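Local coordinates for protein mitomycin biosynthesis 6-O-methyltransferase (PDB 3GWZ) that methylates the quinone hydroxyl of 6-demethylmitomycins A and B with S-adenosyl-L-methionine, giving the methoxy group of mitomycins A and B, and works as a homodimer, at residues 63-75 and 107-121. Sequence-based numbering, arbitrary orientation.
Sequences VPELLQEGPRTAT and DDLFAQNALSAVLLP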
loop_
_atom_site.group_PDB
_atom_site.type_symbol
_atom_site.label_atom_id
_atom_site.label_comp_id
_atom_site.label_asym_id
_atom_site.label_seq_id
_atom_site.Cartn_x
_atom_site.Cartn_y
_atom_site.Cartn_z
ATOM N N VAL A 63 -5.478 7.336 9.299
ATOM C CA VAL A 63 -6.756 7.523 8.604
ATOM C C VAL A 63 -6.679 7.384 7.075
ATOM O O VAL A 63 -7.446 6.608 6.503
ATOM C CB VAL A 63 -7.484 8.833 9.023
ATOM C CG1 VAL A 63 -8.781 9.014 8.231
ATOM C CG2 VAL A 63 -7.785 8.801 10.506
ATOM N N PRO A 64 -5.743 8.099 6.412
ATOM C CA PRO A 64 -5.664 8.038 4.945
ATOM C C PRO A 64 -5.511 6.617 4.388
ATOM O O PRO A 64 -6.078 6.299 3.335
ATOM C CB PRO A 64 -4.407 8.862 4.628
ATOM C CG PRO A 64 -4.263 9.790 5.798
ATOM C CD PRO A 64 -4.704 8.985 6.978
ATOM N N GLU A 65 -4.750 5.778 5.087
ATOM C CA GLU A 65 -4.540 4.400 4.651
ATOM C C GLU A 65 -5.831 3.590 4.681
ATOM O O GLU A 65 -5.981 2.623 3.934
ATOM C CB GLU A 65 -3.500 3.700 5.522
ATOM C CG GLU A 65 -2.123 4.320 5.469
ATOM C CD GLU A 65 -1.882 5.321 6.584
ATOM O OE1 GLU A 65 -1.189 4.947 7.556
ATOM O OE2 GLU A 65 -2.382 6.467 6.494
ATOM N N LEU A 66 -6.750 3.981 5.554
ATOM C CA LEU A 66 -8.010 3.261 5.727
ATOM C C LEU A 66 -9.070 3.666 4.706
ATOM O O LEU A 66 -10.151 3.083 4.658
ATOM C CB LEU A 66 -8.548 3.465 7.149
ATOM C CG LEU A 66 -7.714 2.851 8.271
ATOM C CD1 LEU A 66 -8.208 3.314 9.633
ATOM C CD2 LEU A 66 -7.733 1.325 8.184
ATOM N N LEU A 67 -8.757 4.656 3.883
ATOM C CA LEU A 67 -9.726 5.163 2.922
ATOM C C LEU A 67 -9.363 4.832 1.484
ATOM O O LEU A 67 -9.872 5.458 0.556
ATOM C CB LEU A 67 -9.897 6.677 3.088
ATOM C CG LEU A 67 -10.619 7.124 4.363
ATOM C CD1 LEU A 67 -10.625 8.649 4.493
ATOM C CD2 LEU A 67 -12.048 6.587 4.388
ATOM N N GLN A 68 -8.486 3.847 1.289
ATOM C CA GLN A 68 -8.004 3.534 -0.063
ATOM C C GLN A 68 -8.957 2.635 -0.843
ATOM O O GLN A 68 -8.788 2.439 -2.045
ATOM C CB GLN A 68 -6.612 2.893 -0.025
ATOM C CG GLN A 68 -5.595 3.644 0.818
ATOM C CD GLN A 68 -4.242 2.962 0.812
ATOM O OE1 GLN A 68 -3.480 3.092 -0.146
ATOM N NE2 GLN A 68 -3.937 2.224 1.881
ATOM N N GLU A 69 -9.946 2.081 -0.158
ATOM C CA GLU A 69 -10.908 1.192 -0.801
ATOM C C GLU A 69 -12.332 1.712 -0.631
ATOM O O GLU A 69 -13.231 0.973 -0.217
ATOM C CB GLU A 69 -10.778 -0.231 -0.248
ATOM C CG GLU A 69 -9.439 -0.894 -0.578
ATOM C CD GLU A 69 -9.244 -2.235 0.114
ATOM O OE1 GLU A 69 -10.214 -2.755 0.706
ATOM O OE2 GLU A 69 -8.113 -2.768 0.063
ATOM N N GLY A 70 -12.528 2.990 -0.945
ATOM C CA GLY A 70 -13.840 3.609 -0.862
ATOM C C GLY A 70 -14.101 4.295 0.469
ATOM O O GLY A 70 -13.290 4.195 1.389
ATOM N N PRO A 71 -15.256 4.971 0.591
ATOM C CA PRO A 71 -15.579 5.767 1.782
ATOM C C PRO A 71 -15.829 4.876 2.991
ATOM O O PRO A 71 -16.213 3.716 2.828
ATOM C CB PRO A 71 -16.879 6.496 1.390
ATOM C CG PRO A 71 -17.145 6.146 -0.053
ATOM C CD PRO A 71 -16.391 4.891 -0.343
ATOM N N ARG A 72 -15.593 5.411 4.187
ATOM C CA ARG A 72 -15.866 4.694 5.430
ATOM C C ARG A 72 -16.503 5.651 6.421
ATOM O O ARG A 72 -16.298 6.866 6.344
ATOM C CB ARG A 72 -14.580 4.127 6.029
ATOM C CG ARG A 72 -13.771 3.255 5.074
ATOM C CD ARG A 72 -14.278 1.820 5.025
ATOM N NE ARG A 72 -13.670 1.107 3.904
ATOM C CZ ARG A 72 -14.023 -0.105 3.491
ATOM N NH1 ARG A 72 -14.991 -0.770 4.108
ATOM N NH2 ARG A 72 -13.401 -0.652 2.457
ATOM N N THR A 73 -17.270 5.106 7.351
ATOM C CA THR A 73 -17.919 5.928 8.358
ATOM C C THR A 73 -16.939 6.329 9.459
ATOM O O THR A 73 -15.941 5.640 9.710
ATOM C CB THR A 73 -19.104 5.191 9.006
ATOM O OG1 THR A 73 -18.614 4.093 9.784
ATOM C CG2 THR A 73 -20.084 4.677 7.939
ATOM N N ALA A 74 -17.228 7.448 10.114
ATOM C CA ALA A 74 -16.459 7.858 11.284
ATOM C C ALA A 74 -16.467 6.733 12.319
ATOM O O ALA A 74 -15.460 6.471 12.966
ATOM C CB ALA A 74 -17.032 9.141 11.878
ATOM N N THR A 75 -17.609 6.063 12.467
ATOM C CA THR A 75 -17.711 4.920 13.370
ATOM C C THR A 75 -16.659 3.867 13.045
ATOM O O THR A 75 -15.902 3.440 13.919
ATOM C CB THR A 75 -19.107 4.256 13.307
ATOM O OG1 THR A 75 -20.110 5.216 13.656
ATOM C CG2 THR A 75 -19.183 3.078 14.272
ATOM N N ASP A 107 -24.848 9.376 5.590
ATOM C CA ASP A 107 -24.499 8.066 6.127
ATOM C C ASP A 107 -23.210 8.075 6.956
ATOM O O ASP A 107 -22.599 7.031 7.182
ATOM C CB ASP A 107 -24.436 7.040 4.983
ATOM C CG ASP A 107 -25.800 6.817 4.336
ATOM O OD1 ASP A 107 -26.693 6.274 5.015
ATOM O OD2 ASP A 107 -25.991 7.209 3.170
ATOM N N ASP A 108 -22.810 9.257 7.415
ATOM C CA ASP A 108 -21.624 9.403 8.259
ATOM C C ASP A 108 -20.351 9.030 7.505
ATOM O O ASP A 108 -19.343 8.656 8.109
ATOM C CB ASP A 108 -21.749 8.562 9.534
ATOM C CG ASP A 108 -20.742 8.971 10.604
ATOM O OD1 ASP A 108 -20.389 10.170 10.652
ATOM O OD2 ASP A 108 -20.299 8.105 11.393
ATOM N N LEU A 109 -20.395 9.150 6.183
ATOM C CA LEU A 109 -19.282 8.727 5.337
ATOM C C LEU A 109 -18.237 9.805 5.071
ATOM O O LEU A 109 -18.559 10.979 4.902
ATOM C CB LEU A 109 -19.812 8.218 3.997
ATOM C CG LEU A 109 -20.573 6.900 4.072
ATOM C CD1 LEU A 109 -21.220 6.612 2.728
ATOM C CD2 LEU A 109 -19.629 5.780 4.479
ATOM N N PHE A 110 -16.981 9.382 5.021
ATOM C CA PHE A 110 -15.888 10.238 4.600
ATOM C C PHE A 110 -15.074 9.519 3.536
ATOM O O PHE A 110 -15.047 8.293 3.505
ATOM C CB PHE A 110 -15.012 10.603 5.802
ATOM C CG PHE A 110 -15.703 11.483 6.790
ATOM C CD1 PHE A 110 -15.571 12.859 6.716
ATOM C CD2 PHE A 110 -16.508 10.941 7.776
ATOM C CE1 PHE A 110 -16.219 13.685 7.630
ATOM C CE2 PHE A 110 -17.154 11.752 8.681
ATOM C CZ PHE A 110 -17.010 13.128 8.603
ATOM N N ALA A 111 -14.419 10.281 2.666
ATOM C CA ALA A 111 -13.675 9.697 1.548
ATOM C C ALA A 111 -12.314 10.344 1.355
ATOM O O ALA A 111 -12.089 11.481 1.760
ATOM C CB ALA A 111 -14.476 9.809 0.256
ATOM N N GLN A 112 -11.413 9.608 0.720
ATOM C CA GLN A 112 -10.143 10.160 0.282
ATOM C C GLN A 112 -10.405 11.270 -0.713
ATOM O O GLN A 112 -11.334 11.174 -1.504
ATOM C CB GLN A 112 -9.340 9.079 -0.437
ATOM C CG GLN A 112 -7.841 9.298 -0.427
ATOM C CD GLN A 112 -7.242 8.881 0.892
ATOM O OE1 GLN A 112 -7.265 9.637 1.870
ATOM N NE2 GLN A 112 -6.716 7.663 0.939
ATOM N N ASN A 113 -9.590 12.319 -0.676
ATOM C CA ASN A 113 -9.528 13.274 -1.783
ATOM C C ASN A 113 -8.087 13.584 -2.164
ATOM O O ASN A 113 -7.163 12.965 -1.639
ATOM C CB ASN A 113 -10.330 14.557 -1.506
ATOM C CG ASN A 113 -9.750 15.401 -0.372
ATOM O OD1 ASN A 113 -8.699 15.089 0.207
ATOM N ND2 ASN A 113 -10.447 16.483 -0.050
ATOM N N ALA A 114 -7.905 14.534 -3.077
ATOM C CA ALA A 114 -6.584 14.873 -3.606
ATOM C C ALA A 114 -5.609 15.260 -2.500
ATOM O O ALA A 114 -4.444 14.864 -2.512
ATOM C CB ALA A 114 -6.698 16.007 -4.625
ATOM N N LEU A 115 -6.085 16.041 -1.539
ATOM C CA LEU A 115 -5.222 16.473 -0.446
ATOM C C LEU A 115 -4.927 15.351 0.531
ATOM O O LEU A 115 -3.779 15.165 0.923
ATOM C CB LEU A 115 -5.799 17.689 0.286
ATOM C CG LEU A 115 -5.897 18.976 -0.536
ATOM C CD1 LEU A 115 -6.156 20.157 0.387
ATOM C CD2 LEU A 115 -4.631 19.209 -1.359
ATOM N N SER A 116 -5.945 14.593 0.926
ATOM C CA SER A 116 -5.698 13.518 1.872
ATOM C C SER A 116 -4.848 12.415 1.237
ATOM O O SER A 116 -4.108 11.722 1.929
ATOM C CB SER A 116 -6.995 12.963 2.463
ATOM O OG SER A 116 -7.700 12.162 1.536
ATOM N N ALA A 117 -4.939 12.270 -0.082
ATOM C CA ALA A 117 -4.170 11.240 -0.778
ATOM C C ALA A 117 -2.644 11.442 -0.689
ATOM O O ALA A 117 -1.888 10.475 -0.673
ATOM C CB ALA A 117 -4.617 11.130 -2.239
ATOM N N VAL A 118 -2.190 12.687 -0.625
ATOM C CA VAL A 118 -0.751 12.935 -0.555
ATOM C C VAL A 118 -0.194 12.585 0.829
ATOM O O VAL A 118 1.010 12.614 1.044
ATOM C CB VAL A 118 -0.382 14.391 -0.931
ATOM C CG1 VAL A 118 -0.944 14.754 -2.295
ATOM C CG2 VAL A 118 -0.881 15.352 0.111
ATOM N N LEU A 119 -1.082 12.240 1.759
ATOM C CA LEU A 119 -0.673 11.860 3.105
ATOM C C LEU A 119 -0.486 10.353 3.257
ATOM O O LEU A 119 -0.099 9.873 4.321
ATOM C CB LEU A 119 -1.678 12.365 4.137
ATOM C CG LEU A 119 -1.726 13.882 4.293
ATOM C CD1 LEU A 119 -2.833 14.288 5.284
ATOM C CD2 LEU A 119 -0.386 14.405 4.735
ATOM N N LEU A 120 -0.764 9.598 2.201
ATOM C CA LEU A 120 -0.527 8.164 2.259
ATOM C C LEU A 120 0.959 7.912 2.519
ATOM O O LEU A 120 1.821 8.578 1.935
ATOM C CB LEU A 120 -0.996 7.474 0.970
ATOM C CG LEU A 120 -2.522 7.388 0.799
ATOM C CD1 LEU A 120 -2.906 7.095 -0.652
ATOM C CD2 LEU A 120 -3.119 6.343 1.746
ATOM N N PRO A 121 1.263 6.964 3.416
ATOM C CA PRO A 121 2.651 6.649 3.775
ATOM C C PRO A 121 3.416 6.175 2.555
ATOM O O PRO A 121 2.953 5.286 1.844
ATOM C CB PRO A 121 2.513 5.508 4.785
ATOM C CG PRO A 121 1.127 4.964 4.591
ATOM C CD PRO A 121 0.287 6.082 4.077
HETATM O O HOH W 1 -12.383 7.041 0.007
#
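The side-chain amide of Gln112 caps a carbonyl of the helical turn at 63-67: its NE2 donates to Pro64 O at 2.8 Å, while Leu67 N reaches the same oxygen from the opposite face of the carbonyl plane. Gln112 CG lies anti to the backbone N (chi1 -155°) and the chain bends at chi2 (79°), which brings NE2 to that oxygen and within 4.0 Å of Leu67 CB. Ser116 OG donates to Gln112 OE1 at 2.6 Å; with OE1 and NE2 each bonded, the amide's orientation is set and a flip would be disfavoured. A water accepts from Gln112 N and donates to Leu67 O, bridging the two backbones between the strand pair and the Gln112 amide. Leu120 CD2 sits against Pro64, 3.4 Å from its O and 4.0 Å from its CB, and Pro121 CD lies 3.3 Å from Glu65 CG. At the other end Arg72 and Phe110 exchange both backbone bonds as an antiparallel hydrogen-bonded pair, and Ala74 N donates to Asp108 O at 3.2 Å. Asp108 OD2 forms a salt bridge with Arg89, Thr73 OG1 caps Ala76 N, and Leu92 of helix 85-97 packs on Phe110. This small antiparallel sheet beside helices, with 102-103 and 109-111 as its hairpin, is the winged-helix arrangement of the O-methyltransferase dimerisation domain.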